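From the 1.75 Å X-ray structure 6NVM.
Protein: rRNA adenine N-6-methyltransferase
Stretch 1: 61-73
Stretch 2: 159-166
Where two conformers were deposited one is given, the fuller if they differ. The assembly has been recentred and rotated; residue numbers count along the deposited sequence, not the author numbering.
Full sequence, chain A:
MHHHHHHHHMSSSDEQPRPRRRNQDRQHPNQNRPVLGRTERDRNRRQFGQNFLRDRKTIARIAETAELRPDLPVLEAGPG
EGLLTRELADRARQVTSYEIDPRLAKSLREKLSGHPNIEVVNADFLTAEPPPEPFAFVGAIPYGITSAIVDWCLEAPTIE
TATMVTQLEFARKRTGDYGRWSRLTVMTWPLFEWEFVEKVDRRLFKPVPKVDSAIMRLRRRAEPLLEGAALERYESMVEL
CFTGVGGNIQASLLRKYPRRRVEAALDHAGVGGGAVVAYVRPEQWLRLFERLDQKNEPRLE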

# COMPACT_ATOMS: atom_id res chain seq x y z
N ARG A 61 -7.72 -6.81 -14.67
CA ARG A 61 -6.47 -6.12 -14.40
C ARG A 61 -6.08 -6.23 -12.93
O ARG A 61 -4.91 -6.46 -12.60
N ILE A 62 -7.06 -6.09 -12.03
CA ILE A 62 -6.79 -6.24 -10.61
C ILE A 62 -6.26 -7.64 -10.32
O ILE A 62 -5.26 -7.81 -9.61
N ALA A 63 -6.94 -8.67 -10.84
CA ALA A 63 -6.54 -10.04 -10.55
C ALA A 63 -5.12 -10.32 -11.04
O ALA A 63 -4.33 -10.97 -10.35
N GLU A 64 -4.79 -9.84 -12.24
CA GLU A 64 -3.44 -10.01 -12.77
C GLU A 64 -2.41 -9.21 -11.97
O GLU A 64 -1.27 -9.65 -11.80
N THR A 65 -2.80 -8.04 -11.47
CA THR A 65 -1.88 -7.21 -10.69
C THR A 65 -1.47 -7.88 -9.38
O THR A 65 -0.38 -7.61 -8.86
N ALA A 66 -2.33 -8.74 -8.83
CA ALA A 66 -2.08 -9.28 -7.51
C ALA A 66 -0.93 -10.29 -7.48
O ALA A 66 -0.53 -10.69 -6.39
N GLU A 67 -0.42 -10.70 -8.64
CA GLU A 67 0.71 -11.61 -8.72
C GLU A 67 0.44 -12.89 -7.93
O GLU A 67 1.18 -13.27 -7.02
N LEU A 68 -0.64 -13.56 -8.32
CA LEU A 68 -1.12 -14.74 -7.63
C LEU A 68 -0.51 -16.00 -8.24
O LEU A 68 0.00 -16.00 -9.36
N ARG A 69 -0.55 -17.08 -7.47
CA ARG A 69 -0.04 -18.37 -7.92
C ARG A 69 -0.78 -19.46 -7.17
O ARG A 69 -1.40 -19.20 -6.13
N PRO A 70 -0.72 -20.70 -7.67
CA PRO A 70 -1.61 -21.75 -7.13
C PRO A 70 -1.37 -22.11 -5.67
O PRO A 70 -2.29 -22.66 -5.04
N ASP A 71 -0.20 -21.86 -5.11
CA ASP A 71 0.04 -22.20 -3.71
C ASP A 71 -0.11 -21.01 -2.77
O ASP A 71 0.17 -21.15 -1.57
N LEU A 72 -0.57 -19.86 -3.27
CA LEU A 72 -0.66 -18.64 -2.47
C LEU A 72 -2.11 -18.33 -2.10
O LEU A 72 -2.92 -18.12 -3.01
N PRO A 73 -2.47 -18.24 -0.82
CA PRO A 73 -3.84 -17.85 -0.47
C PRO A 73 -4.03 -16.34 -0.53
O PRO A 73 -3.08 -15.55 -0.42
N ILE A 159 2.77 -10.96 4.57
CA ILE A 159 2.14 -10.53 3.33
C ILE A 159 3.19 -10.45 2.23
O ILE A 159 4.36 -10.12 2.47
N GLU A 160 2.78 -10.80 1.01
CA GLU A 160 3.61 -10.61 -0.18
C GLU A 160 3.21 -9.35 -0.93
O GLU A 160 4.03 -8.44 -1.10
N THR A 161 1.96 -9.28 -1.38
CA THR A 161 1.46 -8.12 -2.11
C THR A 161 0.09 -7.74 -1.57
O THR A 161 -0.65 -8.57 -1.04
N ALA A 162 -0.22 -6.45 -1.72
CA ALA A 162 -1.54 -5.92 -1.41
C ALA A 162 -1.97 -5.09 -2.60
O ALA A 162 -1.29 -4.13 -2.96
N THR A 163 -3.08 -5.47 -3.22
CA THR A 163 -3.61 -4.80 -4.39
C THR A 163 -4.93 -4.17 -3.99
O THR A 163 -5.84 -4.87 -3.52
N MET A 164 -5.05 -2.86 -4.18
CA MET A 164 -6.18 -2.11 -3.64
C MET A 164 -6.73 -1.15 -4.67
O MET A 164 -5.97 -0.50 -5.40
N VAL A 165 -8.05 -1.06 -4.73
CA VAL A 165 -8.75 -0.01 -5.45
C VAL A 165 -9.10 1.06 -4.43
O VAL A 165 -9.82 0.79 -3.46
N THR A 166 -8.57 2.26 -4.63
CA THR A 166 -8.77 3.38 -3.72
C THR A 166 -9.21 4.61 -4.51
O THR A 166 -9.25 4.59 -5.74

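The helix that includes residues 61–65 and the strand 159–166 run nearly antiparallel, at 159° between their directions, with axes 8.8 Å apart at closest approach. The contact buries 415 Å² in total and changes character along its length, from apolar beside the helix to charged beyond it.

At the apolar end, Ile62 leaves its CA sideways to the strand, yet its m,t rotamer (chi1 -62°, chi2 165°) extends the side chain so that its end comes nearer. CD1 of Ile62 packs 3.5 Å from CG2 of Val165, whose chi1 is t (179°), while CG2 of Ile62 lies 4.0 Å from CG2 of Thr163. Thr163 points toward the helix in the m rotamer and has the largest covered area of any residue here. Its methyl meets that of Thr65, CG2 to CG2 at 3.7 Å, and its hydroxyl OG1 sits 3.4 Å from CA of Ala66. The small side chain of Ala66 accompanies this close approach, in which the CA atoms of Ala66 and Thr163 are 5.7 Å apart. Thr65 is also m (chi1 -66°), a conformation that returns its OG1 to the carbonyl O of Arg61, one turn back, in a 2.7 Å hydrogen bond; its methyl is thereby left for the contact with Thr163.

Glu67 departs from helical geometry with positive phi, and its CB points toward the strand. With chi1 m and chi2 t, its OE1 reaches to 3.6 Å from CG2 of Thr161 and is hydrogen-bonded elsewhere in the structure. Thr161, with chi1 p (68°), also points inward and places OG1 3.0 Å from the carbonyl O of Ala66.

The charged end centres on Arg69 and Glu160. Arg69 begins sideways, but chi1 p, with chi2 and chi3 both t, carries the guanidinium along an extended chain to the strand, and chi4 of -86° turns its plane to meet the carboxylate edge-on. The result is a two-pronged salt bridge: NH2 of Arg69 donates to OE2 of Glu160 at 2.8 Å, almost linearly at 178°, and NH1 of Arg69 donates to OE1 of Glu160 at 2.9 Å. Glu160, m,t with chi3 near zero, presents both oxygens for this pairing. The remaining guanidinium nitrogen, NE of Arg69, forms a salt bridge with OD1 of Asp71 at 2.8 Å, although its hydrogen bond is weak at 126°. Asp71 lies within the type I turn from Arg69 to Leu72. Leu72, t,p, points toward the strand, and its CD2 lies 3.8 Å from OE1 of Glu160.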

# COMPACT_ATOMS: atom_id res chain seq x y z
CB ARG A 61 -6.60 -4.65 -14.82
CG ARG A 61 -5.35 -3.83 -14.66
CD ARG A 61 -4.32 -4.20 -15.70
NE ARG A 61 -3.19 -3.28 -15.70
CZ ARG A 61 -2.07 -3.47 -16.39
NH1 ARG A 61 -1.92 -4.56 -17.14
NH2 ARG A 61 -1.09 -2.57 -16.33
CB ILE A 62 -8.07 -5.94 -9.80
CG1 ILE A 62 -8.50 -4.49 -10.02
CG2 ILE A 62 -7.84 -6.23 -8.32
CD1 ILE A 62 -9.91 -4.19 -9.56
CB ALA A 63 -7.54 -11.02 -11.17
CB GLU A 64 -3.41 -9.62 -14.25
CG GLU A 64 -4.29 -10.53 -15.12
CD GLU A 64 -4.63 -9.92 -16.47
OE1 GLU A 64 -4.53 -8.68 -16.62
OE2 GLU A 64 -5.01 -10.69 -17.38
CB THR A 65 -2.54 -5.85 -10.39
OG1 THR A 65 -2.72 -5.13 -11.61
CG2 THR A 65 -1.70 -5.02 -9.43
CB ALA A 66 -3.35 -9.92 -6.97
CB GLU A 67 1.99 -10.92 -8.25
CG GLU A 67 2.34 -9.72 -9.13
CD GLU A 67 3.64 -9.04 -8.76
OE1 GLU A 67 3.96 -8.96 -7.55
OE2 GLU A 67 4.34 -8.59 -9.70
CB LEU A 68 -2.64 -14.82 -7.70
CG LEU A 68 -3.37 -13.57 -7.19
CD1 LEU A 68 -4.87 -13.73 -7.41
CD2 LEU A 68 -3.06 -13.34 -5.71
CB ARG A 69 1.48 -18.49 -7.68
CG ARG A 69 1.90 -18.31 -6.24
CD ARG A 69 3.40 -18.53 -6.08
NE ARG A 69 3.81 -18.45 -4.68
CZ ARG A 69 4.12 -17.33 -4.04
NH1 ARG A 69 4.08 -16.16 -4.66
NH2 ARG A 69 4.49 -17.38 -2.76
CB PRO A 70 -1.33 -22.95 -8.04
CG PRO A 70 -0.75 -22.38 -9.27
CD PRO A 70 0.02 -21.16 -8.85
CB ASP A 71 1.42 -22.86 -3.55
CG ASP A 71 2.58 -21.86 -3.64
OD1 ASP A 71 2.37 -20.68 -3.96
OD2 ASP A 71 3.73 -22.29 -3.38
CB LEU A 72 -0.05 -17.47 -3.23
CG LEU A 72 0.07 -16.15 -2.47
CD1 LEU A 72 1.12 -16.26 -1.39
CD2 LEU A 72 0.40 -15.02 -3.44
CB PRO A 73 -3.98 -18.37 0.96
CG PRO A 73 -2.60 -18.26 1.53
CD PRO A 73 -1.67 -18.56 0.37
CB ILE A 159 1.42 -9.18 3.51
CG1 ILE A 159 0.48 -8.91 2.33
CG2 ILE A 159 2.42 -8.03 3.64
CD1 ILE A 159 -0.51 -7.78 2.58
CB GLU A 160 3.52 -11.82 -1.12
CG GLU A 160 4.23 -13.04 -0.62
CD GLU A 160 4.50 -14.05 -1.72
OE1 GLU A 160 4.01 -13.85 -2.86
OE2 GLU A 160 5.19 -15.05 -1.45
CB THR A 161 1.33 -8.39 -3.61
OG1 THR A 161 0.30 -9.36 -3.83
CG2 THR A 161 2.64 -8.90 -4.16
CB ALA A 162 -1.54 -5.08 -0.13
CB THR A 163 -3.79 -5.78 -5.55
OG1 THR A 163 -2.52 -6.38 -5.85
CG2 THR A 163 -4.31 -5.08 -6.79
CB MET A 164 -5.76 -1.33 -2.39
CG MET A 164 -5.48 -2.21 -1.19
SD MET A 164 -4.65 -1.31 0.13
CE MET A 164 -3.00 -1.16 -0.55
CB VAL A 165 -10.01 -0.55 -6.15
CG1 VAL A 165 -10.74 0.58 -6.88
CG2 VAL A 165 -9.66 -1.67 -7.10
CB THR A 166 -7.49 3.70 -2.93
OG1 THR A 166 -6.52 4.29 -3.80
CG2 THR A 166 -6.92 2.44 -2.30